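Local coordinates for protein M157 (PDB 2NYK) that serves mouse cytomegalovirus as an MHC class I-like ligand for Ly49 receptors of natural killer cells, at residues 37-42 and 46-51; 70-75 and 161-166. The protein carries 1 engineered substitution. One frame throughout, in Å; residues are numbered along the deposited sequence.

Contact 1: 37-42 and 46-51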
# COMPACT_ATOMS: atom_id res chain seq x y z
N ARG A 37 9.03 -4.68 8.20
CA ARG A 37 7.99 -3.80 8.74
C ARG A 37 7.54 -2.88 7.63
O ARG A 37 8.38 -2.33 6.91
CB ARG A 37 8.55 -2.95 9.89
CG ARG A 37 8.87 -3.71 11.16
CD ARG A 37 9.86 -2.92 11.99
NE ARG A 37 11.22 -3.03 11.47
CZ ARG A 37 12.23 -2.20 11.77
NH1 ARG A 37 12.04 -1.16 12.59
NH2 ARG A 37 13.42 -2.43 11.26
N THR A 38 6.23 -2.69 7.50
CA THR A 38 5.70 -1.85 6.43
C THR A 38 4.49 -1.03 6.87
O THR A 38 3.78 -1.39 7.81
CB THR A 38 5.26 -2.65 5.17
OG1 THR A 38 4.15 -3.49 5.50
CG2 THR A 38 6.39 -3.50 4.63
N ILE A 39 4.28 0.07 6.17
CA ILE A 39 3.10 0.89 6.39
C ILE A 39 2.50 1.12 5.02
O ILE A 39 3.22 1.48 4.08
CB ILE A 39 3.43 2.26 7.02
CG1 ILE A 39 4.07 2.10 8.41
CG2 ILE A 39 2.14 3.13 7.15
CD1 ILE A 39 4.57 3.41 8.92
N SER A 40 1.18 0.94 4.92
CA SER A 40 0.43 1.21 3.70
C SER A 40 -0.72 2.10 4.14
O SER A 40 -1.03 2.17 5.34
CB SER A 40 -0.13 -0.10 3.13
OG SER A 40 0.90 -1.11 3.14
N VAL A 41 -1.37 2.75 3.18
CA VAL A 41 -2.51 3.57 3.51
C VAL A 41 -3.59 3.23 2.51
O VAL A 41 -3.28 2.88 1.37
CB VAL A 41 -2.23 5.08 3.45
CG1 VAL A 41 -1.12 5.47 4.46
CG2 VAL A 41 -1.85 5.50 2.03
N ASP A 42 -4.83 3.36 2.95
CA ASP A 42 -6.01 3.12 2.12
C ASP A 42 -6.00 1.78 1.42
O ASP A 42 -6.43 1.67 0.27
CB ASP A 42 -6.23 4.28 1.15
CG ASP A 42 -6.90 5.45 1.83
OD1 ASP A 42 -7.44 5.21 2.93
OD2 ASP A 42 -6.89 6.58 1.30
N PRO A 46 2.55 -0.72 0.06
CA PRO A 46 3.27 -0.03 1.11
C PRO A 46 3.95 1.25 0.65
O PRO A 46 4.48 1.34 -0.47
CB PRO A 46 4.33 -1.06 1.54
CG PRO A 46 3.67 -2.41 1.22
CD PRO A 46 3.03 -2.10 -0.13
N VAL A 47 3.92 2.23 1.53
CA VAL A 47 4.58 3.52 1.24
C VAL A 47 5.81 3.75 2.15
O VAL A 47 6.57 4.71 1.97
CB VAL A 47 3.58 4.69 1.33
CG1 VAL A 47 2.56 4.60 0.18
CG2 VAL A 47 2.90 4.71 2.67
N VAL A 48 5.98 2.84 3.12
CA VAL A 48 7.15 2.84 4.02
C VAL A 48 7.54 1.40 4.28
O VAL A 48 6.69 0.58 4.69
CB VAL A 48 6.84 3.52 5.41
CG1 VAL A 48 8.13 3.53 6.29
CG2 VAL A 48 6.33 4.94 5.23
N VAL A 49 8.81 1.06 4.03
CA VAL A 49 9.30 -0.31 4.16
C VAL A 49 10.62 -0.36 4.95
O VAL A 49 11.57 0.34 4.59
CB VAL A 49 9.55 -0.98 2.77
CG1 VAL A 49 10.14 -2.38 2.93
CG2 VAL A 49 8.24 -1.05 1.94
N TRP A 50 10.65 -1.16 6.02
CA TRP A 50 11.89 -1.45 6.77
C TRP A 50 12.28 -2.88 6.49
O TRP A 50 11.63 -3.81 6.98
CB TRP A 50 11.68 -1.33 8.27
CG TRP A 50 11.70 0.03 8.84
CD1 TRP A 50 12.79 0.70 9.30
CD2 TRP A 50 10.57 0.88 9.09
NE1 TRP A 50 12.43 1.92 9.79
CE2 TRP A 50 11.07 2.06 9.68
CE3 TRP A 50 9.19 0.78 8.85
CZ2 TRP A 50 10.23 3.14 10.03
CZ3 TRP A 50 8.36 1.83 9.22
CH2 TRP A 50 8.88 3.01 9.79
N ASP A 51 13.35 -3.06 5.71
CA ASP A 51 13.93 -4.37 5.42
C ASP A 51 15.07 -4.75 6.36
O ASP A 51 15.77 -3.88 6.90
CB ASP A 51 14.42 -4.42 3.97
CG ASP A 51 13.30 -4.74 3.00
OD1 ASP A 51 12.59 -5.75 3.23
OD2 ASP A 51 13.12 -4.00 2.00
O HOH W 1 12.13 -4.71 9.49

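Contact 2: 70-75 and 161-166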
# COMPACT_ATOMS: atom_id res chain seq x y z
N ASP A 70 8.94 8.31 16.26
CA ASP A 70 7.57 8.56 15.80
C ASP A 70 6.65 7.37 16.16
O ASP A 70 7.13 6.23 16.22
CB ASP A 70 7.54 8.83 14.28
CG ASP A 70 7.93 10.27 13.92
OD1 ASP A 70 7.42 11.23 14.56
OD2 ASP A 70 8.73 10.44 12.98
N ILE A 71 5.37 7.65 16.40
CA ILE A 71 4.41 6.61 16.82
C ILE A 71 4.38 5.41 15.87
O ILE A 71 4.40 4.27 16.31
CB ILE A 71 2.95 7.18 17.06
CG1 ILE A 71 1.96 6.05 17.35
CG2 ILE A 71 2.44 7.95 15.86
CD1 ILE A 71 2.19 5.42 18.70
N GLU A 72 4.36 5.66 14.56
CA GLU A 72 4.31 4.57 13.57
C GLU A 72 5.49 3.64 13.70
O GLU A 72 5.31 2.42 13.72
CB GLU A 72 4.23 5.10 12.13
CG GLU A 72 3.13 6.13 11.86
CD GLU A 72 3.56 7.56 12.19
OE1 GLU A 72 4.21 7.79 13.23
OE2 GLU A 72 3.22 8.48 11.43
N TYR A 73 6.69 4.22 13.81
CA TYR A 73 7.92 3.45 13.93
C TYR A 73 7.92 2.62 15.21
O TYR A 73 8.23 1.43 15.20
CB TYR A 73 9.17 4.36 13.93
CG TYR A 73 10.43 3.55 14.23
CD1 TYR A 73 11.21 3.05 13.20
CD2 TYR A 73 10.79 3.22 15.54
CE1 TYR A 73 12.34 2.27 13.46
CE2 TYR A 73 11.92 2.44 15.81
CZ TYR A 73 12.68 1.97 14.76
OH TYR A 73 13.80 1.18 14.99
N VAL A 74 7.59 3.28 16.32
CA VAL A 74 7.57 2.63 17.62
C VAL A 74 6.52 1.51 17.67
O VAL A 74 6.80 0.44 18.21
CB VAL A 74 7.35 3.67 18.76
CG1 VAL A 74 7.06 2.99 20.10
CG2 VAL A 74 8.58 4.59 18.88
N PHE A 75 5.33 1.74 17.12
CA PHE A 75 4.30 0.70 17.06
C PHE A 75 4.85 -0.57 16.40
O PHE A 75 4.73 -1.67 16.93
CB PHE A 75 3.05 1.19 16.32
CG PHE A 75 1.98 0.15 16.24
CD1 PHE A 75 1.15 -0.08 17.34
CD2 PHE A 75 1.82 -0.63 15.10
CE1 PHE A 75 0.20 -1.07 17.31
CE2 PHE A 75 0.83 -1.60 15.05
CZ PHE A 75 0.02 -1.82 16.14
N LYS A 161 -3.21 11.17 11.92
CA LYS A 161 -4.00 11.86 10.90
C LYS A 161 -3.36 13.17 10.48
O LYS A 161 -3.24 13.46 9.30
CB LYS A 161 -5.43 12.09 11.40
CG LYS A 161 -6.23 10.80 11.64
CD LYS A 161 -7.74 11.07 11.76
CE LYS A 161 -8.42 11.14 10.39
NZ LYS A 161 -9.85 11.59 10.55
N ASN A 162 -2.88 13.94 11.46
CA ASN A 162 -2.20 15.21 11.17
C ASN A 162 -0.95 15.00 10.31
O ASN A 162 -0.71 15.73 9.35
CB ASN A 162 -1.86 15.97 12.46
CG ASN A 162 -1.05 17.24 12.21
OD1 ASN A 162 0.18 17.23 12.34
ND2 ASN A 162 -1.72 18.32 11.83
N ARG A 163 -0.19 13.97 10.65
CA ARG A 163 1.04 13.61 9.94
C ARG A 163 0.80 13.09 8.52
O ARG A 163 1.59 13.38 7.61
CB ARG A 163 1.82 12.56 10.73
CG ARG A 163 2.59 13.11 11.87
CD ARG A 163 3.01 12.02 12.90
NE ARG A 163 3.84 10.96 12.32
CZ ARG A 163 4.97 11.17 11.66
NH1 ARG A 163 5.42 12.41 11.46
NH2 ARG A 163 5.65 10.14 11.17
N TRP A 164 -0.28 12.33 8.33
CA TRP A 164 -0.51 11.61 7.07
C TRP A 164 -1.57 12.15 6.13
O TRP A 164 -1.57 11.80 4.95
CB TRP A 164 -0.82 10.13 7.37
CG TRP A 164 0.43 9.42 7.84
CD1 TRP A 164 0.91 9.34 9.12
CD2 TRP A 164 1.35 8.71 7.02
NE1 TRP A 164 2.08 8.61 9.14
CE2 TRP A 164 2.37 8.22 7.85
CE3 TRP A 164 1.40 8.43 5.64
CZ2 TRP A 164 3.43 7.46 7.36
CZ3 TRP A 164 2.46 7.70 5.15
CH2 TRP A 164 3.46 7.22 6.00
N ARG A 165 -2.49 12.97 6.63
CA ARG A 165 -3.60 13.43 5.80
C ARG A 165 -3.17 13.94 4.42
O ARG A 165 -3.68 13.49 3.42
CB ARG A 165 -4.42 14.51 6.51
CG ARG A 165 -5.42 15.14 5.59
CD ARG A 165 -6.46 15.97 6.34
NE ARG A 165 -5.90 17.14 7.01
CZ ARG A 165 -5.56 18.28 6.40
NH1 ARG A 165 -5.70 18.42 5.09
NH2 ARG A 165 -5.09 19.30 7.12
N SER A 166 -2.26 14.91 4.39
CA SER A 166 -1.80 15.48 3.13
C SER A 166 -1.23 14.41 2.18
O SER A 166 -1.51 14.42 1.00
CB SER A 166 -0.75 16.56 3.41
OG SER A 166 -0.18 17.04 2.20

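Contact 1: 37-42 and 46-51
Arg37 and Trp50 face each other across a tight antiparallel hairpin and exchange both of their backbone hydrogen bonds, Trp50 N to Arg37 O at 2.7 Å being nearly straight. Further along, Ile39 N donates to Val48 O, but Ile39 O receives two N-H groups, from Val47 N at 2.7 Å and Val48 N at 3.2 Å. Two residues thus oppose one, a classic beta bulge, placed where the strand turns a corner.

The polar side-chain contact is a stack. The Arg37 chain, bent at chi3 (-77°), folds its guanidinium flat over one face of the indole, the planes 23° apart. CZ of Arg37 lies 4.2 Å from the centroid of the five-membered ring of Trp50, an off-centre cation-pi contact. One water, accepting from Arg37 NE and donating to Trp50 O, helps hold the group in place.

Apolar contacts fill the same face. CB of Ile39 sits 4.0 Å from CB of Val48, and CD1 of Ile39 reaches the indole edge at CZ3 of Trp50 (4.1 Å). On the other face Thr38 CG2 lies beside Val49 CG2.

Thr38 and Ser40 pair onward with strand 21-30; Val49 pairs with Lys58 in strand 58-59, and Val47 with Cys60 just beyond it. Helix 71-90 covers Arg37, Ile39 and Trp50, while helix 157-173 packs on Val41, Val47 and Val48.

Contact 2: 70-75 and 161-166
Glu72 and Arg163 reach toward each other from the two helical elements that lie over the beta sheet of the MHC class I-like platform, and with Asp70 they make a salt-bridge network. The two charged groups stand at right angles, planes 90° apart, with the Glu72 carboxylate at the edge of the guanidinium. OE2 of Glu72 takes the NE hydrogen of Arg163 at 2.7 Å through its syn lone pair, although it is tilted out of the guanidinium plane; a weak bond from NH2 of Arg163 reaches the same oxygen.

Asp70 is turned quite differently. Its carboxylate is stacked over one face of the guanidinium, 18° from parallel, with OD1 3.7 Å above the plane and over its centre. No guanidinium N-H points at OD2, which lies 3.6 Å from NH2 of Arg163, so this pair is held by charge alone. Asp70 OD2 instead accepts from Ser67 N, and Arg163 NH2 also donates to Asp65 O.

Trp164 runs antiparallel alongside Glu72, presenting its ring edge. A bend at chi2 in Glu72 swings the carboxylate between arginine and indole. Two neighbouring donors on one carboxylate would probably stabilise its ionised form. The second of them, NE1 of Trp164, binds the anti lone pair of Glu72 OE2 at 2.6 Å, with the oxygen only 4° out of the indole plane.

How the contacts relate
After helix 9-18 the chain runs through strand 21-30, then turns back along 35-41 and forward again in 46-51; contact 1 closes this short hairpin loop of three residues. Strand 58-59 follows before contact 2 opens, so the two lie in series, neither enclosing nor crossing the other. Contact 2 closes a much longer loop, which carries the rest of helix 71-90, strands 96-106, 109-118 and 122-128, and helix 148-154 before returning in helix 157-173. Their centres are about 12 Å apart and they touch directly: Ile39 packs under Glu72, Val48 against Trp164, and Arg37 and Trp50 against Tyr73. Together they tie the sheet to both overlying helices.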